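DegV family protein (Eubacterium eligens, PDB 3FDJ) is of unknown function but, as a DegV family member, probably binds a fatty acid. Local coordinates at residues A61-G73 with G89-Y101. Residues are numbered along the deposited sequence; the frame is centred on the assembly and turned at random.
Sequences ACPGIDAWLEAFG and GTYNSAMAARAVY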
ATOM      1  N   ALA A  61      -5.744  12.457   5.847  1.00 11.34           N
ATOM      2  CA  ALA A  61      -4.829  12.908   6.893  1.00 11.62           C
ATOM      3  C   ALA A  61      -4.028  11.730   7.420  1.00 11.90           C
ATOM      4  O   ALA A  61      -4.562  10.628   7.569  1.00 10.82           O
ATOM      5  CB  ALA A  61      -5.608  13.547   8.025  1.00 11.50           C
ATOM      6  N   CYS A  62      -2.765  11.983   7.755  1.00 12.03           N
ATOM      7  CA  CYS A  62      -1.921  10.943   8.355  1.00 12.59           C
ATOM      8  C   CYS A  62      -2.316  10.741   9.830  1.00 11.48           C
ATOM      9  O   CYS A  62      -3.080  11.551  10.397  1.00 11.57           O
ATOM     10  CB  CYS A  62      -0.454  11.320   8.211  1.00 12.98           C
ATOM     11  SG  CYS A  62      -0.005  12.680   9.228  1.00 20.78           S
ATOM     12  N   PRO A  63      -1.821   9.667  10.475  1.00 11.21           N
ATOM     13  CA  PRO A  63      -2.202   9.453  11.876  1.00 10.20           C
ATOM     14  C   PRO A  63      -1.560  10.459  12.830  1.00 10.88           C
ATOM     15  O   PRO A  63      -0.470  10.956  12.563  1.00  9.19           O
ATOM     16  CB  PRO A  63      -1.635   8.061  12.184  1.00 10.76           C
ATOM     17  CG  PRO A  63      -1.387   7.428  10.840  1.00 11.35           C
ATOM     18  CD  PRO A  63      -0.987   8.569   9.966  1.00 10.95           C
ATOM     19  N   GLY A  64      -2.236  10.725  13.938  1.00 10.64           N
ATOM     20  CA  GLY A  64      -1.667  11.544  14.998  1.00 11.98           C
ATOM     21  C   GLY A  64      -0.550  10.838  15.742  1.00 12.65           C
ATOM     22  O   GLY A  64      -0.478   9.603  15.778  1.00 11.72           O
ATOM     23  N   ILE A  65       0.327  11.630  16.354  1.00 13.57           N
ATOM     24  CA  ILE A  65       1.399  11.050  17.161  1.00 14.32           C
ATOM     25  C   ILE A  65       0.834  10.126  18.238  1.00 14.36           C
ATOM     26  O   ILE A  65       1.422   9.065  18.510  1.00 15.12           O
ATOM     27  CB  ILE A  65       2.346  12.150  17.737  1.00 14.01           C
ATOM     28  CG1 ILE A  65       3.169  12.750  16.567  1.00 15.04           C
ATOM     29  CG2 ILE A  65       3.242  11.547  18.869  1.00 14.76           C
ATOM     30  CD1 ILE A  65       3.948  14.090  16.809  1.00 10.26           C
ATOM     31  N   ASP A  66      -0.299  10.496  18.831  0.50 14.75           N
ATOM     32  CA  ASP A  66      -0.935   9.676  19.870  0.50 15.21           C
ATOM     33  C   ASP A  66      -1.345   8.281  19.368  0.50 14.18           C
ATOM     34  O   ASP A  66      -1.189   7.291  20.084  0.50 13.49           O
ATOM     35  CB  ASP A  66      -2.163  10.384  20.469  0.50 15.95           C
ATOM     36  CG  ASP A  66      -1.794  11.508  21.430  0.50 18.38           C
ATOM     37  OD1 ASP A  66      -0.700  11.463  22.032  0.50 22.94           O
ATOM     38  OD2 ASP A  66      -2.606  12.443  21.588  0.50 22.25           O
ATOM     39  N   ALA A  67      -1.861   8.206  18.143  1.00 13.35           N
ATOM     40  CA  ALA A  67      -2.239   6.917  17.537  1.00 12.63           C
ATOM     41  C   ALA A  67      -1.036   6.017  17.309  1.00 11.18           C
ATOM     42  O   ALA A  67      -1.090   4.797  17.530  1.00 10.10           O
ATOM     43  CB  ALA A  67      -2.984   7.147  16.211  1.00 13.20           C
ATOM     44  N   TRP A  68       0.069   6.601  16.847  1.00 10.37           N
ATOM     45  CA  TRP A  68       1.304   5.827  16.711  1.00  9.24           C
ATOM     46  C   TRP A  68       1.758   5.308  18.062  1.00  9.50           C
ATOM     47  O   TRP A  68       2.094   4.144  18.188  1.00  9.18           O
ATOM     48  CB  TRP A  68       2.417   6.658  16.101  1.00  9.64           C
ATOM     49  CG  TRP A  68       2.294   6.970  14.649  1.00  8.26           C
ATOM     50  CD1 TRP A  68       2.100   8.216  14.091  1.00 10.77           C
ATOM     51  CD2 TRP A  68       2.407   6.064  13.554  1.00  9.63           C
ATOM     52  NE1 TRP A  68       2.080   8.124  12.723  1.00 11.53           N
ATOM     53  CE2 TRP A  68       2.268   6.818  12.365  1.00  9.17           C
ATOM     54  CE3 TRP A  68       2.608   4.687  13.451  1.00 11.30           C
ATOM     55  CZ2 TRP A  68       2.304   6.231  11.099  1.00 10.13           C
ATOM     56  CZ3 TRP A  68       2.651   4.120  12.199  1.00 11.97           C
ATOM     57  CH2 TRP A  68       2.517   4.891  11.040  1.00 11.19           C
ATOM     58  N   LEU A  69       1.780   6.164  19.076  1.00 10.40           N
ATOM     59  CA  LEU A  69       2.259   5.744  20.399  1.00 10.73           C
ATOM     60  C   LEU A  69       1.428   4.617  20.961  1.00 11.76           C
ATOM     61  O   LEU A  69       1.974   3.670  21.515  1.00 11.15           O
ATOM     62  CB  LEU A  69       2.300   6.927  21.374  1.00 11.01           C
ATOM     63  CG  LEU A  69       3.352   7.988  21.035  1.00 11.17           C
ATOM     64  CD1 LEU A  69       3.224   9.179  22.017  1.00 12.01           C
ATOM     65  CD2 LEU A  69       4.775   7.401  21.092  1.00 10.79           C
ATOM     66  N   GLU A  70       0.112   4.706  20.787  1.00 13.35           N
ATOM     67  CA  GLU A  70      -0.791   3.635  21.214  1.00 14.72           C
ATOM     68  C   GLU A  70      -0.398   2.332  20.513  1.00 14.40           C
ATOM     69  O   GLU A  70      -0.324   1.281  21.144  1.00 14.22           O
ATOM     70  CB  GLU A  70      -2.241   3.994  20.899  1.00 15.44           C
ATOM     71  CG  GLU A  70      -3.259   2.977  21.384  1.00 20.85           C
ATOM     72  CD  GLU A  70      -4.704   3.396  21.130  1.00 26.29           C
ATOM     73  OE1 GLU A  70      -5.038   3.828  19.998  1.00 29.33           O
ATOM     74  OE2 GLU A  70      -5.512   3.266  22.070  1.00 31.03           O
ATOM     75  N   ALA A  71      -0.090   2.410  19.225  1.00 13.73           N
ATOM     76  CA  ALA A  71       0.230   1.213  18.445  1.00 13.08           C
ATOM     77  C   ALA A  71       1.562   0.591  18.813  1.00 13.17           C
ATOM     78  O   ALA A  71       1.754  -0.611  18.646  1.00 13.14           O
ATOM     79  CB  ALA A  71       0.207   1.520  16.954  1.00 13.43           C
ATOM     80  N   PHE A  72       2.510   1.414  19.263  1.00 12.37           N
ATOM     81  CA  PHE A  72       3.820   0.904  19.656  1.00 12.29           C
ATOM     82  C   PHE A  72       3.690   0.102  20.941  1.00 13.33           C
ATOM     83  O   PHE A  72       4.480  -0.790  21.198  1.00 12.29           O
ATOM     84  CB  PHE A  72       4.832   2.040  19.884  1.00 11.74           C
ATOM     85  CG  PHE A  72       5.166   2.877  18.658  1.00 11.54           C
ATOM     86  CD1 PHE A  72       4.886   2.463  17.366  1.00  8.95           C
ATOM     87  CD2 PHE A  72       5.831   4.084  18.824  1.00 11.89           C
ATOM     88  CE1 PHE A  72       5.209   3.249  16.267  1.00 11.32           C
ATOM     89  CE2 PHE A  72       6.177   4.861  17.728  1.00 12.72           C
ATOM     90  CZ  PHE A  72       5.848   4.444  16.439  1.00  9.67           C
ATOM     91  N   GLY A  73       2.713   0.465  21.769  1.00 14.37           N
ATOM     92  CA  GLY A  73       2.482  -0.208  23.024  1.00 15.69           C
ATOM     93  C   GLY A  73       3.647   0.020  23.959  1.00 16.00           C
ATOM     94  O   GLY A  73       4.008   1.173  24.267  1.00 15.88           O
ATOM     95  N   GLY A  89       2.693  12.799   4.430  1.00 11.73           N
ATOM     96  CA  GLY A  89       3.322  13.098   5.718  1.00 11.57           C
ATOM     97  C   GLY A  89       3.347  11.959   6.740  1.00 10.27           C
ATOM     98  O   GLY A  89       3.791  12.139   7.880  1.00  9.27           O
ATOM     99  N   THR A  90       2.921  10.768   6.347  1.00 10.30           N
ATOM    100  CA  THR A  90       2.859   9.636   7.266  1.00  9.04           C
ATOM    101  C   THR A  90       4.199   9.237   7.850  1.00  8.71           C
ATOM    102  O   THR A  90       4.326   9.085   9.077  1.00  8.42           O
ATOM    103  CB  THR A  90       2.162   8.434   6.633  1.00  9.80           C
ATOM    104  OG1 THR A  90       0.829   8.809   6.269  1.00 11.34           O
ATOM    105  CG2 THR A  90       2.076   7.281   7.627  1.00  9.64           C
ATOM    106  N   TYR A  91       5.209   9.131   6.989  1.00  8.12           N
ATOM    107  CA  TYR A  91       6.575   8.832   7.443  1.00  7.24           C
ATOM    108  C   TYR A  91       7.049   9.839   8.509  1.00  6.73           C
ATOM    109  O   TYR A  91       7.561   9.457   9.560  1.00  6.71           O
ATOM    110  CB  TYR A  91       7.527   8.783   6.249  1.00  7.06           C
ATOM    111  CG  TYR A  91       8.986   8.598   6.644  1.00  6.80           C
ATOM    112  CD1 TYR A  91       9.486   7.334   6.943  1.00  9.43           C
ATOM    113  CD2 TYR A  91       9.846   9.666   6.737  1.00  7.64           C
ATOM    114  CE1 TYR A  91      10.819   7.157   7.304  1.00  7.53           C
ATOM    115  CE2 TYR A  91      11.172   9.499   7.092  1.00  8.64           C
ATOM    116  CZ  TYR A  91      11.655   8.241   7.365  1.00  8.38           C
ATOM    117  OH  TYR A  91      12.976   8.075   7.713  1.00 10.81           O
ATOM    118  N   ASN A  92       6.882  11.132   8.252  1.00  6.33           N
ATOM    119  CA  ASN A  92       7.267  12.134   9.222  1.00  6.42           C
ATOM    120  C   ASN A  92       6.519  11.967  10.554  1.00  6.08           C
ATOM    121  O   ASN A  92       7.127  12.150  11.626  1.00  5.36           O
ATOM    122  CB  ASN A  92       7.054  13.552   8.701  1.00  6.09           C
ATOM    123  CG  ASN A  92       8.019  13.945   7.621  1.00  8.42           C
ATOM    124  OD1 ASN A  92       9.058  13.279   7.396  1.00  8.24           O
ATOM    125  ND2 ASN A  92       7.705  15.069   6.940  1.00  7.37           N
ATOM    126  N   SER A  93       5.212  11.655  10.495  1.00  6.24           N
ATOM    127  CA  SER A  93       4.423  11.492  11.723  1.00  6.65           C
ATOM    128  C   SER A  93       4.960  10.306  12.533  1.00  6.40           C
ATOM    129  O   SER A  93       5.023  10.358  13.777  1.00  5.38           O
ATOM    130  CB  SER A  93       2.901  11.353  11.435  1.00  7.01           C
ATOM    131  OG  SER A  93       2.544  10.133  10.800  1.00  9.83           O
ATOM    132  N   ALA A  94       5.341   9.245  11.825  1.00  6.33           N
ATOM    133  CA  ALA A  94       5.902   8.052  12.475  1.00  6.82           C
ATOM    134  C   ALA A  94       7.281   8.357  13.098  1.00  7.22           C
ATOM    135  O   ALA A  94       7.596   7.878  14.188  1.00  7.30           O
ATOM    136  CB  ALA A  94       6.000   6.884  11.485  1.00  7.29           C
HETATM  137  N   MSE A  95       8.098   9.135  12.391  1.00  7.46           N
HETATM  138  CA  MSE A  95       9.401   9.568  12.942  1.00  7.57           C
HETATM  139  C   MSE A  95       9.220  10.458  14.168  1.00  7.01           C
HETATM  140  O   MSE A  95       9.979  10.342  15.139  1.00  6.89           O
HETATM  141  CB  MSE A  95      10.242  10.273  11.884  1.00  7.77           C
HETATM  142  CG  MSE A  95      10.721   9.387  10.772  1.00  9.94           C
HETATM  143 SE   MSE A  95      12.070   8.159  11.420  0.80 13.81          SE
HETATM  144  CE  MSE A  95      13.556   9.367  11.763  1.00 19.33           C
ATOM    145  N   ALA A  96       8.222  11.331  14.143  1.00  6.88           N
ATOM    146  CA  ALA A  96       7.926  12.172  15.291  1.00  7.66           C
ATOM    147  C   ALA A  96       7.494  11.331  16.503  1.00  7.65           C
ATOM    148  O   ALA A  96       7.922  11.570  17.646  1.00  7.70           O
ATOM    149  CB  ALA A  96       6.844  13.227  14.907  1.00  8.11           C
ATOM    150  N   ALA A  97       6.657  10.333  16.253  1.00  7.41           N
ATOM    151  CA  ALA A  97       6.218   9.432  17.315  1.00  7.59           C
ATOM    152  C   ALA A  97       7.386   8.580  17.850  1.00  6.97           C
ATOM    153  O   ALA A  97       7.481   8.353  19.057  1.00  7.20           O
ATOM    154  CB  ALA A  97       5.063   8.536  16.797  1.00  7.59           C
ATOM    155  N   ARG A  98       8.269   8.131  16.968  1.00  7.17           N
ATOM    156  CA  ARG A  98       9.462   7.376  17.372  1.00  7.48           C
ATOM    157  C   ARG A  98      10.308   8.210  18.332  1.00  7.29           C
ATOM    158  O   ARG A  98      10.835   7.705  19.313  1.00  7.40           O
ATOM    159  CB  ARG A  98      10.299   6.989  16.152  1.00  7.13           C
ATOM    160  CG  ARG A  98      11.639   6.372  16.458  1.00  8.96           C
ATOM    161  CD  ARG A  98      12.362   5.968  15.212  1.00 10.04           C
ATOM    162  NE  ARG A  98      13.709   5.515  15.515  1.00 10.82           N
ATOM    163  CZ  ARG A  98      14.785   6.279  15.627  1.00 14.71           C
ATOM    164  NH1 ARG A  98      14.731   7.604  15.475  1.00 16.25           N
ATOM    165  NH2 ARG A  98      15.950   5.711  15.915  1.00 14.94           N
ATOM    166  N   ALA A  99      10.427   9.497  18.018  1.00  7.41           N
ATOM    167  CA  ALA A  99      11.221  10.419  18.829  1.00  7.53           C
ATOM    168  C   ALA A  99      10.721  10.463  20.269  1.00  7.85           C
ATOM    169  O   ALA A  99      11.515  10.438  21.223  1.00  7.72           O
ATOM    170  CB  ALA A  99      11.195  11.813  18.200  1.00  7.79           C
ATOM    171  N   VAL A 100       9.409  10.607  20.422  1.00  7.15           N
ATOM    172  CA  VAL A 100       8.788  10.619  21.730  1.00  6.67           C
ATOM    173  C   VAL A 100       8.946   9.246  22.397  1.00  5.91           C
ATOM    174  O   VAL A 100       9.284   9.145  23.587  1.00  5.26           O
ATOM    175  CB  VAL A 100       7.294  10.996  21.617  1.00  7.36           C
ATOM    176  CG1 VAL A 100       6.581  10.785  22.965  1.00  9.00           C
ATOM    177  CG2 VAL A 100       7.155  12.478  21.114  1.00 10.18           C
ATOM    178  N   TYR A 101       8.736   8.189  21.633  1.00  6.57           N
ATOM    179  CA  TYR A 101       8.794   6.820  22.200  1.00  6.90           C
ATOM    180  C   TYR A 101      10.193   6.508  22.779  1.00  7.34           C
ATOM    181  O   TYR A 101      10.325   5.981  23.874  1.00  7.57           O
ATOM    182  CB  TYR A 101       8.392   5.809  21.141  1.00  7.18           C
ATOM    183  CG  TYR A 101       8.117   4.424  21.690  1.00  6.51           C
ATOM    184  CD1 TYR A 101       6.904   4.143  22.310  1.00  9.67           C
ATOM    185  CD2 TYR A 101       9.060   3.406  21.583  1.00  8.81           C
ATOM    186  CE1 TYR A 101       6.637   2.874  22.822  1.00  9.47           C
ATOM    187  CE2 TYR A 101       8.811   2.132  22.084  1.00  8.30           C
ATOM    188  CZ  TYR A 101       7.586   1.876  22.694  1.00  9.34           C
ATOM    189  OH  TYR A 101       7.306   0.637  23.196  1.00 11.72           O
TER
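Helix 65-72 packs across helix 90-101 with a crossing angle of -60° and a closest axis approach of 8.8 Å, and the CA atoms come nearest, 5.1 Å, at I65 with A97 and at C62 with T90. The small A97, whose CB meets W68 CB, is consistent with this spacing. W68 is the knob: its side chain sits in a hole formed by T90, S93, A94 and A97. Its CG lies anti to the carbonyl carbon (chi1 -72°), which turns the indole toward that hole. CA of A94 stands over the five-membered ring, 3.9 Å from its centroid, a CH-pi contact. P63 CB covers the opposite face, and T90 CG2 meets the edge at CZ2. W68 NE1 donates to S93 OG at 2.8 Å, in a somewhat bent bond. S93 OG in turn donates to T90 O at 2.7 Å, so the hydroxyl is held by two bonds. Replacing W68 by an alanine is likely to leave a gap among T90, S93, A94 and A97 and to take the indole donor from S93 OG. Further along, the F72 edge points at the Y101 face in a T-shaped stack, centroids 5.2 Å apart and planes at 80°. F72 CB also lies over the Y101 ring. On the outer flank, I65 CD1 touches A96 CB at 3.6 Å, and L69 CD1 meets V100 CG1 at 3.8 Å. Y101 OH bonds to D75 O, and its ring stacks on H105. Strand 77-82 links the two helices. Both rest on the N-terminal mixed sheet: W68 touches V7, V25 and V80, F72 packs on I78 and V80, and A94 reaches V112 of strand 109-114.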